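Local structure of beta sliding clamp (Borrelia burgdorferi, 6DJ8) at residues Phe15-Thr19 / Asn20-Asn24; Gly114-Asn117 / Asp118-Glu122; Phe218-Pro221 / Val222-Asn226. The protein probably forms a ring-shaped head-to-tail homodimer around DNA that tethers DNA polymerases and other proteins to it and makes replication processive. One frame throughout, in Å; residues are numbered along the deposited sequence.

Interaction 1 of 3, residues Phe15-Thr19 / Asn20-Asn24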
ATOM      1  N   PHE A  15      27.453  -9.995 -20.705  1.00 37.43           N
ATOM      2  CA  PHE A  15      27.268 -11.234 -19.979  1.00 42.83           C
ATOM      3  C   PHE A  15      25.828 -11.687 -20.153  1.00 42.52           C
ATOM      4  O   PHE A  15      24.928 -10.878 -20.388  1.00 42.34           O
ATOM      5  CB  PHE A  15      27.628 -11.105 -18.494  1.00 37.01           C
ATOM      6  CG  PHE A  15      26.787 -10.138 -17.748  1.00 40.52           C
ATOM      7  CD1 PHE A  15      27.147  -8.811 -17.686  1.00 36.30           C
ATOM      8  CD2 PHE A  15      25.636 -10.546 -17.100  1.00 40.95           C
ATOM      9  CE1 PHE A  15      26.375  -7.904 -16.999  1.00 39.55           C
ATOM     10  CE2 PHE A  15      24.871  -9.652 -16.418  1.00 38.39           C
ATOM     11  CZ  PHE A  15      25.233  -8.319 -16.375  1.00 38.41           C
ATOM     12  N   ILE A  16      25.631 -12.996 -20.025  1.00 41.53           N
ATOM     13  CA  ILE A  16      24.320 -13.626 -20.032  1.00 33.48           C
ATOM     14  C   ILE A  16      24.042 -14.094 -18.616  1.00 41.34           C
ATOM     15  O   ILE A  16      24.910 -14.692 -17.971  1.00 35.98           O
ATOM     16  CB  ILE A  16      24.275 -14.803 -21.025  1.00 41.82           C
ATOM     17  CG1 ILE A  16      24.685 -14.334 -22.437  1.00 43.89           C
ATOM     18  CG2 ILE A  16      22.892 -15.464 -21.023  1.00 41.55           C
ATOM     19  CD1 ILE A  16      24.708 -15.432 -23.469  1.00 43.16           C
ATOM     20  N   CYS A  17      22.837 -13.823 -18.129  1.00 32.81           N
ATOM     21  CA  CYS A  17      22.474 -14.207 -16.776  1.00 36.68           C
ATOM     22  C   CYS A  17      21.032 -14.684 -16.754  1.00 41.23           C
ATOM     23  O   CYS A  17      20.260 -14.482 -17.701  1.00 38.70           O
ATOM     24  CB  CYS A  17      22.645 -13.051 -15.797  1.00 31.00           C
ATOM     25  SG  CYS A  17      21.582 -11.668 -16.172  1.00 40.18           S
ATOM     26  N   GLU A  18      20.679 -15.332 -15.657  1.00 36.79           N
ATOM     27  CA  GLU A  18      19.292 -15.691 -15.402  1.00 35.42           C
ATOM     28  C   GLU A  18      18.544 -14.448 -14.926  1.00 35.53           C
ATOM     29  O   GLU A  18      18.934 -13.813 -13.934  1.00 34.48           O
ATOM     30  CB  GLU A  18      19.223 -16.825 -14.379  1.00 41.44           C
ATOM     31  CG  GLU A  18      17.828 -17.247 -13.982  1.00 53.94           C
ATOM     32  CD  GLU A  18      17.797 -18.650 -13.405  1.00 70.07           C
ATOM     33  OE1 GLU A  18      18.763 -19.414 -13.640  1.00 71.47           O
ATOM     34  OE2 GLU A  18      16.808 -18.986 -12.720  1.00 72.10           O
ATOM     35  N   THR A  19      17.480 -14.090 -15.646  1.00 29.50           N
ATOM     36  CA  THR A  19      16.774 -12.843 -15.370  1.00 34.32           C
ATOM     37  C   THR A  19      16.252 -12.791 -13.940  1.00 34.87           C
ATOM     38  O   THR A  19      16.419 -11.784 -13.243  1.00 31.75           O
ATOM     39  CB  THR A  19      15.620 -12.680 -16.356  1.00 35.13           C
ATOM     40  OG1 THR A  19      16.129 -12.802 -17.694  1.00 38.66           O
ATOM     41  CG2 THR A  19      14.984 -11.326 -16.197  1.00 35.55           C
ATOM     42  N   ASN A  20      15.559 -13.848 -13.502  1.00 35.33           N
ATOM     43  CA  ASN A  20      14.983 -13.816 -12.164  1.00 38.43           C
ATOM     44  C   ASN A  20      16.074 -13.715 -11.105  1.00 35.80           C
ATOM     45  O   ASN A  20      15.903 -13.032 -10.091  1.00 35.78           O
ATOM     46  CB  ASN A  20      14.113 -15.046 -11.920  1.00 40.11           C
ATOM     47  CG  ASN A  20      13.298 -14.929 -10.626  1.00 47.03           C
ATOM     48  OD1 ASN A  20      13.631 -15.543  -9.609  1.00 46.00           O
ATOM     49  ND2 ASN A  20      12.254 -14.106 -10.655  1.00 44.92           N
ATOM     50  N   GLN A  21      17.219 -14.356 -11.342  1.00 33.58           N
ATOM     51  CA  GLN A  21      18.290 -14.305 -10.344  1.00 36.31           C
ATOM     52  C   GLN A  21      18.851 -12.898 -10.231  1.00 35.77           C
ATOM     53  O   GLN A  21      18.935 -12.341  -9.132  1.00 33.90           O
ATOM     54  CB  GLN A  21      19.404 -15.285 -10.695  1.00 34.84           C
ATOM     55  CG  GLN A  21      20.513 -15.327  -9.642  1.00 47.55           C
ATOM     56  CD  GLN A  21      21.560 -16.362  -9.969  1.00 51.20           C
ATOM     57  OE1 GLN A  21      21.726 -16.733 -11.136  1.00 43.93           O
ATOM     58  NE2 GLN A  21      22.260 -16.855  -8.945  1.00 44.25           N
ATOM     59  N   ILE A  22      19.220 -12.285 -11.362  1.00 35.47           N
ATOM     60  CA  ILE A  22      19.818 -10.962 -11.240  1.00 32.05           C
ATOM     61  C   ILE A  22      18.779  -9.957 -10.752  1.00 32.17           C
ATOM     62  O   ILE A  22      19.124  -8.982 -10.074  1.00 30.97           O
ATOM     63  CB  ILE A  22      20.492 -10.518 -12.549  1.00 35.24           C
ATOM     64  CG1 ILE A  22      21.399  -9.312 -12.250  1.00 31.22           C
ATOM     65  CG2 ILE A  22      19.428 -10.244 -13.635  1.00 31.88           C
ATOM     66  CD1 ILE A  22      22.136  -8.745 -13.430  1.00 34.76           C
ATOM     67  N   MET A  23      17.493 -10.183 -11.053  1.00 31.86           N
ATOM     68  CA  MET A  23      16.458  -9.311 -10.501  1.00 34.13           C
ATOM     69  C   MET A  23      16.469  -9.358  -8.970  1.00 32.67           C
ATOM     70  O   MET A  23      16.455  -8.317  -8.297  1.00 31.04           O
ATOM     71  CB  MET A  23      15.066  -9.709 -11.037  1.00 35.32           C
ATOM     72  CG  MET A  23      13.968  -8.787 -10.563  1.00 44.54           C
ATOM     73  SD  MET A  23      12.341  -9.261 -11.203  1.00 52.90           S
ATOM     74  CE  MET A  23      12.782  -9.671 -12.922  1.00 41.29           C
ATOM     75  N   ASN A  24      16.504 -10.562  -8.404  1.00 34.84           N
ATOM     76  CA  ASN A  24      16.505 -10.683  -6.945  1.00 36.87           C
ATOM     77  C   ASN A  24      17.742 -10.036  -6.333  1.00 34.37           C
ATOM     78  O   ASN A  24      17.647  -9.328  -5.321  1.00 35.15           O
ATOM     79  CB  ASN A  24      16.423 -12.155  -6.539  1.00 37.43           C
ATOM     80  CG  ASN A  24      15.064 -12.764  -6.837  1.00 48.51           C
ATOM     81  OD1 ASN A  24      14.062 -12.053  -6.954  1.00 49.80           O
ATOM     82  ND2 ASN A  24      15.025 -14.087  -6.964  1.00 46.62           N
TER
HETATM   83  O   HOH W   1      22.629 -15.832 -13.718  1.00 39.58           O
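Ile-22, in the first turn of helix 19-29, reaches back over the end of strand 14-18 and touches the side chains of Cys-17 and Phe-15. Its CB lies 4.0 Å from Cys-17 SG. From there the side chain forks. The short branch, CG2, sits between the backbone N and the carbonyl carbon and comes within 3.6 Å of Cys-17 SG, with the carbonyl oxygens of Glu-18 and Thr-19 also close by. The long branch runs anti to the backbone N (chi1 -165°) and stays extended, which carries CD1 to 4.0 Å from Cys-17 SG. The same methyl meets Phe-15 CE2 at 4.2 Å, at the edge of the ring and near its plane; the two side chains approach from opposite directions. Val-90 of helix 83-92 and Ile-69 of strand 64-70 also pack on Ile-22.

Main-chain bonds hold Ile-22 in the first turn. Ile-22 N donates to Glu-18 O at 3.0 Å in a nearly straight bond (172°), and Met-23 N donates to Thr-19 O at 2.9 Å. Glu-18 is at the N-cap position, and the strand and helix axes stand at about a right angle (86°). A water accepts from Glu-18 N and donates to Gln-21 OE1, bridging the last strand residue to the helix. Thr-19 OG1 bonds to Tyr-96 O. This is a strand-to-helix corner of the N-terminal clamp domain, where the helix packs against the sheet. Sulfur, methyl and ring carbons meet in van der Waals contact, while Glu-18 O and Thr-19 O are held by Ile-22 N and Met-23 N, and Glu-18 N by the water.

Interaction 2 of 3, residues Gly114-Asn117 / Asp118-Glu122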
ATOM      1  N   GLY A 114      16.681 -10.062 -24.824  1.00 37.01           N
ATOM      2  CA  GLY A 114      16.449 -11.409 -24.345  1.00 40.20           C
ATOM      3  C   GLY A 114      17.478 -12.334 -24.955  1.00 45.69           C
ATOM      4  O   GLY A 114      17.810 -12.213 -26.141  1.00 45.86           O
ATOM      5  N   GLU A 115      18.055 -13.211 -24.135  1.00 43.91           N
ATOM      6  CA  GLU A 115      18.972 -14.228 -24.643  1.00 48.68           C
ATOM      7  C   GLU A 115      18.100 -15.411 -25.010  1.00 49.24           C
ATOM      8  O   GLU A 115      17.872 -16.322 -24.215  1.00 49.78           O
ATOM      9  CB  GLU A 115      20.067 -14.592 -23.647  1.00 42.06           C
ATOM     10  CG  GLU A 115      21.041 -15.650 -24.173  1.00 50.94           C
ATOM     11  CD  GLU A 115      21.660 -15.305 -25.538  1.00 61.14           C
ATOM     12  OE1 GLU A 115      21.901 -14.110 -25.829  1.00 54.88           O
ATOM     13  OE2 GLU A 115      21.908 -16.243 -26.325  1.00 64.95           O
ATOM     14  N   LEU A 116      17.566 -15.365 -26.221  1.00 57.40           N
ATOM     15  CA  LEU A 116      16.734 -16.438 -26.722  1.00 55.96           C
ATOM     16  C   LEU A 116      17.604 -17.633 -27.079  1.00 58.51           C
ATOM     17  O   LEU A 116      18.837 -17.558 -27.105  1.00 59.68           O
ATOM     18  CB  LEU A 116      15.938 -15.953 -27.925  1.00 64.29           C
ATOM     19  CG  LEU A 116      15.374 -14.560 -27.650  1.00 62.50           C
ATOM     20  CD1 LEU A 116      15.167 -13.761 -28.937  1.00 69.49           C
ATOM     21  CD2 LEU A 116      14.081 -14.693 -26.875  1.00 61.33           C
ATOM     22  N   ASN A 117      16.952 -18.747 -27.374  1.00 55.97           N
ATOM     23  CA  ASN A 117      17.722 -19.944 -27.667  1.00 64.87           C
ATOM     24  C   ASN A 117      18.154 -20.014 -29.138  1.00 65.57           C
ATOM     25  O   ASN A 117      19.203 -20.599 -29.444  1.00 67.55           O
ATOM     26  CB  ASN A 117      16.927 -21.182 -27.237  1.00 66.28           C
ATOM     27  CG  ASN A 117      16.263 -21.019 -25.856  1.00 62.21           C
ATOM     28  OD1 ASN A 117      15.154 -21.506 -25.625  1.00 65.65           O
ATOM     29  ND2 ASN A 117      16.936 -20.329 -24.949  1.00 53.99           N
ATOM     30  N   ASP A 118      17.412 -19.415 -30.070  1.00 70.78           N
ATOM     31  CA  ASP A 118      18.017 -19.327 -31.397  1.00 72.84           C
ATOM     32  C   ASP A 118      17.763 -17.967 -32.054  1.00 68.05           C
ATOM     33  O   ASP A 118      17.579 -16.968 -31.350  1.00 67.01           O
ATOM     34  CB  ASP A 118      17.605 -20.550 -32.255  1.00 65.19           C
ATOM     35  CG  ASP A 118      16.297 -20.387 -33.009  1.00 56.41           C
ATOM     36  OD1 ASP A 118      16.290 -19.662 -34.018  1.00 53.12           O
ATOM     37  OD2 ASP A 118      15.308 -21.053 -32.650  1.00 47.55           O
ATOM     38  N   GLU A 119      17.780 -17.924 -33.387  1.00 58.57           N
ATOM     39  CA  GLU A 119      18.087 -16.718 -34.154  1.00 61.74           C
ATOM     40  C   GLU A 119      17.284 -15.501 -33.708  1.00 60.41           C
ATOM     41  O   GLU A 119      16.115 -15.606 -33.330  1.00 62.80           O
ATOM     42  CB  GLU A 119      17.824 -16.981 -35.639  1.00 63.42           C
ATOM     43  CG  GLU A 119      18.677 -16.171 -36.585  1.00 69.40           C
ATOM     44  CD  GLU A 119      19.853 -16.958 -37.120  1.00 64.47           C
ATOM     45  OE1 GLU A 119      20.999 -16.598 -36.798  1.00 70.04           O
ATOM     46  OE2 GLU A 119      19.633 -17.940 -37.856  1.00 69.06           O
ATOM     47  N   LYS A 120      17.924 -14.333 -33.782  1.00 62.19           N
ATOM     48  CA  LYS A 120      17.246 -13.061 -33.578  1.00 64.89           C
ATOM     49  C   LYS A 120      16.662 -12.578 -34.897  1.00 61.94           C
ATOM     50  O   LYS A 120      17.263 -12.753 -35.959  1.00 66.81           O
ATOM     51  CB  LYS A 120      18.201 -12.010 -33.016  1.00 62.48           C
ATOM     52  CG  LYS A 120      18.756 -12.356 -31.645  1.00 61.15           C
ATOM     53  CD  LYS A 120      19.440 -11.160 -31.000  1.00 67.30           C
ATOM     54  CE  LYS A 120      19.920 -11.495 -29.602  1.00 61.20           C
ATOM     55  NZ  LYS A 120      18.831 -12.141 -28.816  1.00 62.00           N
ATOM     56  N   GLU A 121      15.473 -11.990 -34.827  1.00 64.20           N
ATOM     57  CA  GLU A 121      14.839 -11.412 -35.999  1.00 60.43           C
ATOM     58  C   GLU A 121      15.299  -9.963 -36.160  1.00 60.67           C
ATOM     59  O   GLU A 121      16.094  -9.443 -35.371  1.00 53.82           O
ATOM     60  CB  GLU A 121      13.316 -11.505 -35.885  1.00 60.14           C
ATOM     61  CG  GLU A 121      12.759 -12.928 -35.828  1.00 63.88           C
ATOM     62  CD  GLU A 121      11.244 -12.962 -35.637  1.00 66.62           C
ATOM     63  OE1 GLU A 121      10.770 -12.561 -34.555  1.00 68.36           O
ATOM     64  OE2 GLU A 121      10.522 -13.381 -36.570  1.00 70.31           O
ATOM     65  N   GLU A 122      14.783  -9.298 -37.195  1.00 65.52           N
ATOM     66  CA  GLU A 122      15.089  -7.884 -37.391  1.00 61.86           C
ATOM     67  C   GLU A 122      14.632  -7.052 -36.197  1.00 55.03           C
ATOM     68  O   GLU A 122      15.362  -6.173 -35.725  1.00 56.85           O
ATOM     69  CB  GLU A 122      14.431  -7.378 -38.677  1.00 57.76           C
TER
HETATM   70  O   HOH W   2      18.920 -15.200 -29.093  1.00 55.62           O
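Lys-120 folds its side chain back over the first half of the loop, and its NZ bonds Gly-114 O, six residues earlier, at 2.9 Å. The donor lies almost on the extension of the carbonyl bond, with a C=O...NZ angle of 173°. The chain of Lys-120 is stretched as far as CE and then bends at its last torsion (chi4 -49°), which turns the ammonium in toward the glycine carbonyl. A water holds the same nitrogen from another direction, accepting from Lys-120 NZ at 3.1 Å. It also donates to Asp-118 O at 3.2 Å and, weakly, to Leu-116 O, so one solvent molecule ties the lysine to two carbonyls of the bend.

The loop joins strands 109-114 and 126-130, neighbours in the antiparallel sheet of the N-terminal clamp domain, and it leaves the first strand through an inverse gamma turn centred on Glu-115. Beside the ammonium lies an apolar neighbour, Leu-116, whose CD1 is 4.0 Å from Lys-120 NZ; the two side chains cross obliquely, and Tyr-96 and Glu-124 also touch the leucine. Glu-115 OE1 stands 4.7 Å from Lys-120 NZ, too far for a salt bridge, though its charge may still favour the ammonium at this place. Farther along, Glu-121 OE1 makes a salt bridge with Lys-331 of the second subunit, while Glu-121 N bonds to Glu-124 OE1.

Interaction 3 of 3, residues Phe218-Pro221 / Val222-Asn226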
ATOM      1  N   PHE A 218      31.581  -4.230  21.297  1.00 37.02           N
ATOM      2  CA  PHE A 218      31.406  -3.653  19.971  1.00 40.77           C
ATOM      3  C   PHE A 218      29.992  -3.123  19.816  1.00 42.83           C
ATOM      4  O   PHE A 218      29.032  -3.750  20.271  1.00 34.93           O
ATOM      5  CB  PHE A 218      31.680  -4.688  18.861  1.00 41.29           C
ATOM      6  CG  PHE A 218      32.968  -5.454  19.043  1.00 48.51           C
ATOM      7  CD1 PHE A 218      34.188  -4.836  18.828  1.00 49.22           C
ATOM      8  CD2 PHE A 218      32.954  -6.788  19.419  1.00 45.16           C
ATOM      9  CE1 PHE A 218      35.390  -5.537  18.999  1.00 48.79           C
ATOM     10  CE2 PHE A 218      34.140  -7.494  19.600  1.00 51.39           C
ATOM     11  CZ  PHE A 218      35.366  -6.867  19.386  1.00 49.28           C
ATOM     12  N   ILE A 219      29.877  -1.978  19.145  1.00 39.31           N
ATOM     13  CA  ILE A 219      28.605  -1.323  18.874  1.00 38.00           C
ATOM     14  C   ILE A 219      28.454  -1.226  17.364  1.00 42.24           C
ATOM     15  O   ILE A 219      29.252  -0.549  16.700  1.00 37.83           O
ATOM     16  CB  ILE A 219      28.520   0.071  19.510  1.00 39.46           C
ATOM     17  CG1 ILE A 219      28.800  -0.001  21.015  1.00 43.70           C
ATOM     18  CG2 ILE A 219      27.154   0.706  19.234  1.00 37.74           C
ATOM     19  CD1 ILE A 219      29.143   1.315  21.595  1.00 44.32           C
ATOM     20  N   VAL A 220      27.438  -1.891  16.836  1.00 34.09           N
ATOM     21  CA  VAL A 220      27.189  -1.995  15.398  1.00 36.47           C
ATOM     22  C   VAL A 220      25.914  -1.229  15.063  1.00 31.56           C
ATOM     23  O   VAL A 220      24.864  -1.518  15.644  1.00 38.09           O
ATOM     24  CB  VAL A 220      27.052  -3.461  14.958  1.00 37.25           C
ATOM     25  CG1 VAL A 220      26.854  -3.530  13.440  1.00 40.46           C
ATOM     26  CG2 VAL A 220      28.279  -4.262  15.391  1.00 36.61           C
ATOM     27  N   PRO A 221      25.950  -0.289  14.128  1.00 37.99           N
ATOM     28  CA  PRO A 221      24.724   0.429  13.758  1.00 37.03           C
ATOM     29  C   PRO A 221      23.645  -0.551  13.346  1.00 31.66           C
ATOM     30  O   PRO A 221      23.911  -1.555  12.683  1.00 30.37           O
ATOM     31  CB  PRO A 221      25.155   1.325  12.592  1.00 34.70           C
ATOM     32  CG  PRO A 221      26.641   1.517  12.802  1.00 47.12           C
ATOM     33  CD  PRO A 221      27.089   0.162  13.302  1.00 42.01           C
ATOM     34  N   VAL A 222      22.417  -0.280  13.795  1.00 30.03           N
ATOM     35  CA  VAL A 222      21.359  -1.249  13.590  1.00 30.22           C
ATOM     36  C   VAL A 222      21.028  -1.430  12.103  1.00 30.22           C
ATOM     37  O   VAL A 222      20.522  -2.488  11.719  1.00 31.87           O
ATOM     38  CB  VAL A 222      20.108  -0.860  14.406  1.00 28.51           C
ATOM     39  CG1 VAL A 222      19.437   0.434  13.842  1.00 32.40           C
ATOM     40  CG2 VAL A 222      19.125  -2.030  14.424  1.00 37.21           C
ATOM     41  N   LYS A 223      21.306  -0.445  11.251  1.00 30.33           N
ATOM     42  CA  LYS A 223      20.818  -0.541   9.867  1.00 36.29           C
ATOM     43  C   LYS A 223      21.270  -1.838   9.203  1.00 36.95           C
ATOM     44  O   LYS A 223      20.471  -2.505   8.533  1.00 34.70           O
ATOM     45  CB  LYS A 223      21.266   0.662   9.039  1.00 39.93           C
ATOM     46  CG  LYS A 223      20.841   0.590   7.561  1.00 41.27           C
ATOM     47  CD  LYS A 223      21.280   1.815   6.792  1.00 41.48           C
ATOM     48  CE  LYS A 223      20.777   1.779   5.330  1.00 41.33           C
ATOM     49  NZ  LYS A 223      21.301   2.956   4.577  1.00 44.14           N
ATOM     50  N   ILE A 224      22.524  -2.258   9.440  1.00 29.55           N
ATOM     51  CA  ILE A 224      22.984  -3.475   8.775  1.00 31.12           C
ATOM     52  C   ILE A 224      22.149  -4.678   9.193  1.00 34.59           C
ATOM     53  O   ILE A 224      21.953  -5.607   8.399  1.00 34.93           O
ATOM     54  CB  ILE A 224      24.494  -3.728   9.007  1.00 27.38           C
ATOM     55  CG1 ILE A 224      24.975  -4.783   8.002  1.00 32.69           C
ATOM     56  CG2 ILE A 224      24.758  -4.200  10.439  1.00 31.86           C
ATOM     57  CD1 ILE A 224      26.478  -4.976   7.973  1.00 38.11           C
ATOM     58  N   PHE A 225      21.607  -4.678  10.419  1.00 34.11           N
ATOM     59  CA  PHE A 225      20.798  -5.820  10.827  1.00 33.93           C
ATOM     60  C   PHE A 225      19.429  -5.805  10.156  1.00 32.06           C
ATOM     61  O   PHE A 225      18.913  -6.861   9.785  1.00 33.61           O
ATOM     62  CB  PHE A 225      20.679  -5.863  12.357  1.00 30.49           C
ATOM     63  CG  PHE A 225      22.009  -6.063  13.013  1.00 34.81           C
ATOM     64  CD1 PHE A 225      22.626  -7.299  12.959  1.00 36.33           C
ATOM     65  CD2 PHE A 225      22.697  -5.001  13.566  1.00 33.69           C
ATOM     66  CE1 PHE A 225      23.895  -7.488  13.509  1.00 39.80           C
ATOM     67  CE2 PHE A 225      23.946  -5.182  14.114  1.00 39.37           C
ATOM     68  CZ  PHE A 225      24.550  -6.435  14.082  1.00 37.33           C
ATOM     69  N   ASN A 226      18.822  -4.630   9.998  1.00 28.70           N
ATOM     70  CA  ASN A 226      17.592  -4.566   9.204  1.00 34.58           C
ATOM     71  C   ASN A 226      17.847  -5.071   7.792  1.00 35.74           C
ATOM     72  O   ASN A 226      17.086  -5.886   7.272  1.00 35.26           O
ATOM     73  CB  ASN A 226      17.051  -3.140   9.199  1.00 32.58           C
ATOM     74  CG  ASN A 226      16.583  -2.710  10.587  1.00 40.49           C
ATOM     75  OD1 ASN A 226      16.077  -3.536  11.341  1.00 37.54           O
ATOM     76  ND2 ASN A 226      16.748  -1.429  10.925  1.00 34.11           N
TER
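The side chains of Val-220 and Phe-225 cross at about a right angle where strand 218-221 turns into helix 223-231, a strand-to-helix connection of the central clamp domain. Val-220 directs CG1 anti to its own nitrogen (chi1 -178°), toward the helix, and this methyl comes within 3.4 Å of Phe-225 CE2. Val-220 CB follows at 3.6 Å from the same ring carbon. The methyl approaches the ring obliquely.

Ile-224 enters on another line, crossing Val-220 at a slant, with its CG2 at 3.7 Å from Val-220 CG1. The same CG2 lies over one face of the Phe-225 ring, 3.8 Å above its plane and displaced toward the rim, so the three side chains share one apolar cluster. Val-222 CA lies at the edge of that ring, in its plane. Phe-247 of strand 246-251 meets the Phe-225 ring with planes at about 50°, and Cys-258 touches both Val-220 and Ile-224.

Val-222 O accepts from two backbone donors, Phe-225 N and Asn-226 N. Beside the cluster, the carbonyl of Pro-221 points its oxygen to 3.6 Å from Ile-224 CG2.

In the fold
All three interactions are local, and they fall into two domains. Interactions 1 and 2 belong to the N-terminal domain, with centres about 17 Å apart, and they touch: Ile-16 CG2 packs on Glu-115 CG at 3.7 Å, joining the strand of the first to the turn of the second. Interaction 3 lies in the central domain, about 29 Å from interaction 1 and 46 Å from interaction 2, centre to centre, and contacts neither. Interactions 1 and 3 both turn a strand into a helix, in keeping with related clamp domains repeating along the chain. Of the three, interaction 2 alone reaches the second subunit, at the rim of the chain, while interaction 3 sits near its centre.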